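Local coordinates for protein aminopeptidase N (Francisella tularensis subsp. tularensis, PDB 5DLL) that probably helps break down intracellular peptides, acting as a zinc-dependent aminopeptidase that releases amino acids one by one from peptide N-termini, preferably alanine, at residues A[716-721]-A[728-733]; A[290-295]-A[662-667]. One frame throughout, in Å; residues are numbered along the deposited sequence.

Contact 1: A[716-721]-A[728-733]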
loop_
_atom_site.group_PDB
_atom_site.type_symbol
_atom_site.label_atom_id
_atom_site.label_comp_id
_atom_site.label_asym_id
_atom_site.label_seq_id
_atom_site.Cartn_x
_atom_site.Cartn_y
_atom_site.Cartn_z
ATOM N N GLU A 716 14.321 12.255 19.748
ATOM C CA GLU A 716 15.652 12.861 19.823
ATOM C C GLU A 716 16.154 12.924 21.265
ATOM O O GLU A 716 17.358 12.836 21.513
ATOM C CB GLU A 716 15.648 14.258 19.202
ATOM C CG GLU A 716 15.108 14.325 17.777
ATOM C CD GLU A 716 15.927 13.545 16.761
ATOM O OE1 GLU A 716 17.046 13.095 17.092
ATOM O OE2 GLU A 716 15.442 13.388 15.615
ATOM N N LEU A 717 15.229 13.060 22.211
ATOM C CA LEU A 717 15.562 13.003 23.636
ATOM C C LEU A 717 16.083 11.610 24.029
ATOM O O LEU A 717 16.824 11.481 25.001
ATOM C CB LEU A 717 14.333 13.380 24.484
ATOM C CG LEU A 717 14.450 14.442 25.587
ATOM C CD1 LEU A 717 15.357 15.601 25.197
ATOM C CD2 LEU A 717 13.061 14.961 25.944
ATOM N N LEU A 718 15.693 10.581 23.275
ATOM C CA LEU A 718 16.184 9.208 23.488
ATOM C C LEU A 718 17.594 8.956 22.934
ATOM O O LEU A 718 18.217 7.944 23.277
ATOM C CB LEU A 718 15.226 8.179 22.873
ATOM C CG LEU A 718 13.815 8.062 23.452
ATOM C CD1 LEU A 718 12.996 7.101 22.599
ATOM C CD2 LEU A 718 13.849 7.610 24.904
ATOM N N LYS A 719 18.082 9.849 22.072
ATOM C CA LYS A 719 19.468 9.787 21.582
ATOM C C LYS A 719 20.459 10.379 22.588
ATOM O O LYS A 719 21.674 10.264 22.403
ATOM C CB LYS A 719 19.610 10.507 20.236
ATOM C CG LYS A 719 18.859 9.846 19.088
ATOM C CD LYS A 719 19.283 10.422 17.745
ATOM C CE LYS A 719 18.651 9.667 16.588
ATOM N NZ LYS A 719 19.281 10.022 15.287
ATOM N N SER A 720 19.937 11.015 23.639
ATOM C CA SER A 720 20.753 11.571 24.717
ATOM C C SER A 720 21.614 10.493 25.347
ATOM O O SER A 720 21.143 9.379 25.575
ATOM C CB SER A 720 19.849 12.190 25.790
ATOM O OG SER A 720 20.603 12.710 26.872
ATOM N N ASN A 721 22.871 10.829 25.625
ATOM C CA ASN A 721 23.799 9.897 26.270
ATOM C C ASN A 721 23.702 9.911 27.794
ATOM O O ASN A 721 24.345 9.100 28.462
ATOM C CB ASN A 721 25.237 10.189 25.837
ATOM C CG ASN A 721 25.435 10.034 24.341
ATOM O OD1 ASN A 721 24.823 9.178 23.702
ATOM N ND2 ASN A 721 26.295 10.865 23.775
ATOM N N ASN A 728 13.598 10.070 32.125
ATOM C CA ASN A 728 12.552 11.030 32.459
ATOM C C ASN A 728 11.578 11.252 31.312
ATOM O O ASN A 728 10.376 11.359 31.538
ATOM C CB ASN A 728 13.158 12.363 32.898
ATOM C CG ASN A 728 13.900 12.257 34.216
ATOM O OD1 ASN A 728 14.052 11.170 34.775
ATOM N ND2 ASN A 728 14.371 13.387 34.716
ATOM N N ALA A 729 12.097 11.313 30.088
ATOM C CA ALA A 729 11.254 11.449 28.897
ATOM C C ALA A 729 10.357 10.226 28.702
ATOM O O ALA A 729 9.209 10.358 28.276
ATOM C CB ALA A 729 12.111 11.677 27.660
ATOM N N ILE A 730 10.886 9.044 29.011
ATOM C CA ILE A 730 10.104 7.811 28.965
ATOM C C ILE A 730 8.927 7.923 29.932
ATOM O O ILE A 730 7.784 7.665 29.554
ATOM C CB ILE A 730 10.974 6.575 29.301
ATOM C CG1 ILE A 730 11.964 6.300 28.161
ATOM C CG2 ILE A 730 10.117 5.336 29.525
ATOM C CD1 ILE A 730 13.068 5.326 28.516
ATOM N N ASN A 731 9.218 8.332 31.166
ATOM C CA ASN A 731 8.195 8.479 32.207
ATOM C C ASN A 731 7.229 9.619 31.913
ATOM O O ASN A 731 6.012 9.433 31.966
ATOM C CB ASN A 731 8.844 8.725 33.573
ATOM C CG ASN A 731 9.747 7.587 34.012
ATOM O OD1 ASN A 731 9.670 6.470 33.492
ATOM N ND2 ASN A 731 10.614 7.870 34.977
ATOM N N GLU A 732 7.789 10.795 31.618
ATOM C CA GLU A 732 7.008 11.988 31.281
ATOM C C GLU A 732 6.046 11.711 30.121
ATOM O O GLU A 732 4.884 12.108 30.179
ATOM C CB GLU A 732 7.924 13.182 30.947
ATOM C CG GLU A 732 8.573 13.851 32.161
ATOM C CD GLU A 732 9.695 14.832 31.806
ATOM O OE1 GLU A 732 10.567 15.077 32.668
ATOM O OE2 GLU A 732 9.718 15.367 30.677
ATOM N N PHE A 733 6.522 11.016 29.089
ATOM C CA PHE A 733 5.674 10.649 27.948
ATOM C C PHE A 733 4.563 9.683 28.372
ATOM O O PHE A 733 3.414 9.840 27.960
ATOM C CB PHE A 733 6.515 10.030 26.825
ATOM C CG PHE A 733 5.805 9.939 25.495
ATOM C CD1 PHE A 733 4.938 8.891 25.217
ATOM C CD2 PHE A 733 6.025 10.890 24.507
ATOM C CE1 PHE A 733 4.298 8.803 23.988
ATOM C CE2 PHE A 733 5.387 10.805 23.278
ATOM C CZ PHE A 733 4.523 9.760 23.019
#
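L717 and A729 meet where helices 707-717 and 723-736, consecutive in the ARM-like C-terminal region, come together, and the contact between them is wholly apolar. The L717 side chain can be followed outward. Its CB, on a bond aimed at the other segment, already lies 4.2 Å from A729 CB. The next atom, CG, keeps the same separation, 4.2 Å from A729 CB, and the branch then divides the work: CD2 continues to 3.8 Å from the A729 methyl, while CD1 swings off to 5.7 Å from that CB. One small alanine is thus met along most of a leucine, and the backbones approach to 7.0 Å between L717 CA and A729 CA.

A second pair repeats the idea one residue on. L718 starts beside the other segment rather than facing it, but CG set anti to the carbonyl carbon (chi1 -65°) lets CD2 reach across to I730 CG1 at 4.0 Å. The two side chains cross at about a right angle, with the L718 CD2 methyl lying against the CG1 branch of I730.

Other helices complete the packing. L717 also rests on A697, Q698 and F701 of helix 691-703, whereas L718 and I730 touch S750 and Q751 of helix 741-752, from which W747 NE1 hydrogen-bonds to I730 O. The pair therefore sits between the helices that precede and follow it.

Contact 2: A[290-295]-A[662-667]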
loop_
_atom_site.group_PDB
_atom_site.type_symbol
_atom_site.label_atom_id
_atom_site.label_comp_id
_atom_site.label_asym_id
_atom_site.label_seq_id
_atom_site.Cartn_x
_atom_site.Cartn_y
_atom_site.Cartn_z
ATOM N N ALA A 290 -8.475 9.796 13.464
ATOM C CA ALA A 290 -7.429 10.764 13.770
ATOM C C ALA A 290 -7.975 11.907 14.614
ATOM O O ALA A 290 -8.967 12.533 14.247
ATOM C CB ALA A 290 -6.809 11.300 12.489
ATOM N N SER A 291 -7.330 12.151 15.753
ATOM C CA SER A 291 -7.588 13.332 16.572
ATOM C C SER A 291 -6.415 14.278 16.399
ATOM O O SER A 291 -5.313 13.839 16.072
ATOM C CB SER A 291 -7.731 12.945 18.046
ATOM O OG SER A 291 -8.534 11.785 18.191
ATOM N N ASN A 292 -6.649 15.574 16.608
ATOM C CA ASN A 292 -5.586 16.584 16.491
ATOM C C ASN A 292 -4.476 16.375 17.519
ATOM O O ASN A 292 -3.290 16.608 17.236
ATOM C CB ASN A 292 -6.154 18.004 16.628
ATOM C CG ASN A 292 -6.664 18.558 15.311
ATOM O OD1 ASN A 292 -6.229 19.622 14.863
ATOM N ND2 ASN A 292 -7.581 17.836 14.678
ATOM N N LYS A 293 -4.873 15.921 18.704
ATOM C CA LYS A 293 -3.938 15.673 19.794
ATOM C C LYS A 293 -3.009 14.495 19.493
ATOM O O LYS A 293 -1.813 14.560 19.788
ATOM C CB LYS A 293 -4.693 15.388 21.098
ATOM C CG LYS A 293 -5.752 16.414 21.479
ATOM C CD LYS A 293 -6.143 16.320 22.952
ATOM C CE LYS A 293 -6.504 14.903 23.385
ATOM N NZ LYS A 293 -7.505 14.246 22.494
ATOM N N THR A 294 -3.560 13.432 18.901
ATOM C CA THR A 294 -2.873 12.142 18.816
ATOM C C THR A 294 -2.237 11.814 17.469
ATOM O O THR A 294 -1.173 11.198 17.430
ATOM C CB THR A 294 -3.832 10.992 19.173
ATOM O OG1 THR A 294 -4.962 11.014 18.292
ATOM C CG2 THR A 294 -4.297 11.116 20.614
ATOM N N ALA A 295 -2.883 12.189 16.369
ATOM C CA ALA A 295 -2.383 11.824 15.042
ATOM C C ALA A 295 -1.223 12.727 14.619
ATOM O O ALA A 295 -1.268 13.946 14.809
ATOM C CB ALA A 295 -3.504 11.872 14.014
ATOM N N LYS A 662 3.445 29.433 14.694
ATOM C CA LYS A 662 2.098 29.389 14.130
ATOM C C LYS A 662 1.272 28.293 14.789
ATOM O O LYS A 662 1.821 27.302 15.273
ATOM C CB LYS A 662 2.138 29.133 12.616
ATOM C CG LYS A 662 2.646 30.306 11.792
ATOM C CD LYS A 662 2.805 29.940 10.324
ATOM C CE LYS A 662 3.096 31.171 9.479
ATOM N NZ LYS A 662 3.113 30.876 8.019
ATOM N N PRO A 663 -0.061 28.460 14.798
ATOM C CA PRO A 663 -0.945 27.388 15.251
ATOM C C PRO A 663 -0.865 26.176 14.318
ATOM O O PRO A 663 -0.619 26.343 13.122
ATOM C CB PRO A 663 -2.335 28.033 15.186
ATOM C CG PRO A 663 -2.204 29.108 14.162
ATOM C CD PRO A 663 -0.817 29.639 14.337
ATOM N N TYR A 664 -1.073 24.976 14.868
ATOM C CA TYR A 664 -0.967 23.729 14.101
ATOM C C TYR A 664 -1.939 23.700 12.919
ATOM O O TYR A 664 -3.084 24.156 13.017
ATOM C CB TYR A 664 -1.193 22.507 15.005
ATOM C CG TYR A 664 -1.039 21.173 14.300
ATOM C CD1 TYR A 664 0.218 20.702 13.924
ATOM C CD2 TYR A 664 -2.150 20.380 14.005
ATOM C CE1 TYR A 664 0.364 19.483 13.278
ATOM C CE2 TYR A 664 -2.014 19.160 13.358
ATOM C CZ TYR A 664 -0.755 18.714 12.996
ATOM O OH TYR A 664 -0.605 17.504 12.352
ATOM N N SER A 665 -1.456 23.156 11.807
ATOM C CA SER A 665 -2.190 23.134 10.553
ATOM C C SER A 665 -1.627 22.031 9.674
ATOM O O SER A 665 -0.472 21.632 9.838
ATOM C CB SER A 665 -2.054 24.489 9.848
ATOM O OG SER A 665 -2.271 24.387 8.448
ATOM N N LEU A 666 -2.444 21.557 8.736
ATOM C CA LEU A 666 -2.039 20.498 7.812
ATOM C C LEU A 666 -1.733 21.022 6.403
ATOM O O LEU A 666 -1.920 20.305 5.417
ATOM C CB LEU A 666 -3.123 19.421 7.745
ATOM C CG LEU A 666 -3.376 18.653 9.041
ATOM C CD1 LEU A 666 -4.709 17.922 8.961
ATOM C CD2 LEU A 666 -2.229 17.691 9.337
ATOM N N SER A 667 -1.258 22.263 6.309
ATOM C CA SER A 667 -0.776 22.800 5.042
ATOM C C SER A 667 0.560 22.148 4.718
ATOM O O SER A 667 1.360 21.888 5.621
ATOM C CB SER A 667 -0.609 24.318 5.126
ATOM O OG SER A 667 0.282 24.674 6.169
#
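Y664 reaches from the ARM-like region to N292 and A295 of the catalytic M1 domain, in a loop-to-loop contact across a domain interface. Segment 662-667 includes an ST turn and leads into helix 668-685; segment 290-295 leads into helix 297-312, which carries the zinc ligand H309, with H313 just past its end. Only 88 Å² is buried between the two loops, shared unevenly.

The better-packed part lies around the far end of the tyrosine. With CG anti to the backbone N (chi1 -177°), the ring extends toward the other loop, and its OH ends 4.4 Å from A295 O. That separation is too long for a direct bond; the hydroxyl is instead hydrogen-bonded to D297 OD1 at the start of the helix. F300, one turn further along, touches A295, Y664 and L666, so one aromatic side chain of the catalytic domain touches both loops. The buried A295 is itself held in a turn, its N bonded to S291 O.

The outer part is looser. N292 is exposed, and its amide meets the tyrosine at an edge: OD1 lies near the ring plane, 4.2 Å from Y664 CD2. Nothing more specific joins this pair, whose CA atoms stay 8.8 Å apart.

Beyond the ring the chain is fixed locally. S665 O hydrogen-bonds to R674 NH2, S667 occupies the N-cap position of helix 668-685, and the ST turn is closed by S667 N donating to S665 OG at 3.2 Å, with an angle of 148° at the hydrogen.

How the contacts relate
The two contacts come in series along the chain: contact 2 closes at S667 before contact 1 opens at E716. Their centres are 23 Å apart and their nearest atoms about 8 Å, without touching, on the same side of the chain's centre. Both use the ARM-like C-terminal region, but differently. Contact 1 joins neighbouring helices within it, whereas contact 2 spans 366 intervening residues to bring its loop against the catalytic domain. Helix 668-685 relates them: it starts directly after 662-667, and its later residues L681, S682 and M685 touch E716. Helix packing within this region and its junction with the catalytic domain thus lie on one side of the molecule, away from the metal sites.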